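Local structure of Rho guanyl nucleotide exchange factor (Rom2), putative (Aspergillus fumigatus Af293, 5O51) at residues I264-N269 against P278-F283. The protein is probably a guanine-nucleotide exchange factor for Rho-type GTPases, represented here by its CNH domain, a seven-bladed beta-propeller. Numbering follows the deposited sequence.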
# COMPACT_ATOMS: atom_id res chain seq x y z
N ILE A 264 -5.33 20.12 -6.13
CA ILE A 264 -5.87 19.91 -4.76
C ILE A 264 -4.73 20.10 -3.81
O ILE A 264 -3.64 19.58 -4.02
CB ILE A 264 -6.44 18.46 -4.57
CG1 ILE A 264 -7.68 18.24 -5.43
CG2 ILE A 264 -6.72 18.12 -3.11
CD1 ILE A 264 -8.00 16.81 -5.68
N SER A 265 -4.99 20.85 -2.75
CA SER A 265 -4.10 20.91 -1.60
C SER A 265 -4.85 20.23 -0.46
O SER A 265 -5.94 20.68 -0.09
CB SER A 265 -3.79 22.39 -1.22
OG SER A 265 -2.65 22.86 -1.99
N TRP A 266 -4.25 19.20 0.14
CA TRP A 266 -4.98 18.41 1.19
C TRP A 266 -5.03 19.17 2.52
O TRP A 266 -4.06 19.87 2.90
CB TRP A 266 -4.33 17.00 1.31
CG TRP A 266 -4.42 16.21 0.01
CD1 TRP A 266 -3.43 15.99 -0.85
CD2 TRP A 266 -5.60 15.66 -0.58
NE1 TRP A 266 -3.90 15.31 -1.97
CE2 TRP A 266 -5.24 15.11 -1.82
CE3 TRP A 266 -6.96 15.59 -0.16
CZ2 TRP A 266 -6.15 14.45 -2.67
CZ3 TRP A 266 -7.89 14.91 -0.99
CH2 TRP A 266 -7.48 14.35 -2.25
N GLU A 267 -6.17 19.08 3.20
CA GLU A 267 -6.30 19.66 4.56
C GLU A 267 -5.40 19.09 5.57
O GLU A 267 -4.91 19.84 6.37
CB GLU A 267 -7.75 19.68 5.06
CG GLU A 267 -8.66 20.46 4.07
CD GLU A 267 -10.03 20.75 4.64
OE1 GLU A 267 -10.27 20.54 5.86
OE2 GLU A 267 -10.86 21.22 3.87
N GLY A 268 -5.12 17.79 5.52
CA GLY A 268 -4.23 17.13 6.51
C GLY A 268 -2.88 16.73 5.92
O GLY A 268 -2.40 17.36 4.99
N ASN A 269 -2.29 15.70 6.49
CA ASN A 269 -1.04 15.08 5.99
C ASN A 269 -1.28 13.62 5.61
O ASN A 269 -0.91 12.71 6.32
CB ASN A 269 0.08 15.28 7.03
CG ASN A 269 0.47 16.79 7.15
OD1 ASN A 269 1.04 17.35 6.23
ND2 ASN A 269 -0.01 17.44 8.18
N PRO A 278 -16.21 8.69 -9.42
CA PRO A 278 -15.50 9.95 -9.64
C PRO A 278 -14.80 10.51 -8.36
O PRO A 278 -14.57 11.72 -8.29
CB PRO A 278 -16.66 10.88 -10.07
CG PRO A 278 -17.77 10.42 -9.22
CD PRO A 278 -17.60 8.95 -8.99
N TYR A 279 -14.42 9.65 -7.40
CA TYR A 279 -13.85 10.19 -6.13
C TYR A 279 -12.38 9.87 -5.94
O TYR A 279 -11.88 8.87 -6.43
CB TYR A 279 -14.65 9.74 -4.95
CG TYR A 279 -16.15 10.00 -5.05
CD1 TYR A 279 -16.66 11.31 -5.02
CD2 TYR A 279 -17.06 8.96 -5.15
CE1 TYR A 279 -18.00 11.55 -5.08
CE2 TYR A 279 -18.41 9.18 -5.23
CZ TYR A 279 -18.89 10.47 -5.18
OH TYR A 279 -20.25 10.73 -5.26
N ILE A 280 -11.67 10.77 -5.25
CA ILE A 280 -10.29 10.53 -4.83
C ILE A 280 -10.35 10.69 -3.33
O ILE A 280 -10.91 11.71 -2.82
CB ILE A 280 -9.27 11.41 -5.59
CG1 ILE A 280 -7.89 11.39 -4.93
CG2 ILE A 280 -9.72 12.85 -5.73
CD1 ILE A 280 -7.18 10.08 -5.19
N LEU A 281 -9.85 9.65 -2.61
CA LEU A 281 -9.92 9.62 -1.15
C LEU A 281 -8.51 9.71 -0.57
O LEU A 281 -7.64 8.95 -0.96
CB LEU A 281 -10.55 8.33 -0.68
CG LEU A 281 -12.06 8.12 -0.99
CD1 LEU A 281 -12.24 7.49 -2.36
CD2 LEU A 281 -12.75 7.23 0.01
N ALA A 282 -8.28 10.67 0.32
CA ALA A 282 -6.98 10.82 1.02
C ALA A 282 -7.12 10.39 2.47
O ALA A 282 -7.92 10.98 3.19
CB ALA A 282 -6.56 12.28 0.96
N PHE A 283 -6.36 9.37 2.94
CA PHE A 283 -6.47 8.93 4.35
C PHE A 283 -5.35 9.57 5.17
O PHE A 283 -4.19 9.42 4.79
CB PHE A 283 -6.31 7.37 4.40
CG PHE A 283 -7.45 6.65 3.75
CD1 PHE A 283 -7.59 6.60 2.38
CD2 PHE A 283 -8.41 6.05 4.50
CE1 PHE A 283 -8.71 5.98 1.80
CE2 PHE A 283 -9.49 5.39 3.94
CZ PHE A 283 -9.64 5.36 2.59
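Trp266 lays its indole over the methyl of Ala282, a CH-pi contact in which Ala282 CB stands 3.6 Å from the centroid of the six-membered ring and 18° off the ring normal. The methyl is shifted toward the CE3-CZ3 bond of Trp266, with both of those atoms 3.5 Å from Ala282 CB. The opposite face belongs to Ile264 of the same segment, whose CG2 is centred on the six-membered ring at a height of 3.5 Å. The indole is therefore layered between two aliphatic groups, one from each segment.

Ile280 comes to the ring differently, in at the rim and roughly level with it. Its CG1 lies anti to the backbone N (chi1 166°) and meets the far corner of the benzene ring, 4.0 Å from Trp266 CH2. The other branch, CG2, turns to Ile264 instead, with Ile280 CG2 4.3 Å from Ile264 CD1. Ile280 and Ala282, two apart on one strand, thus present the same side of the sheet to the tryptophan.

No hydrogen bond joins the two segments; the contact is apolar and all four side chains are buried. The one polar atom of the indole, NE1 of Trp266, is satisfied by the hydroxyl of Ser248 on its own sheet, a bond that should help fix the turn of the ring. Phe273 also meets the indole, with the planes inclined at about 60°.

Ile264 is on strand 264-265, the outermost strand of one four-stranded antiparallel sheet, and Trp266 is the first residue after it; 279-284 is the second strand of the next sheet in sequence. Face-to-face packing of successive blades through large hydrophobic side chains is characteristic of the beta-propeller fold, to which the CNH domain belongs.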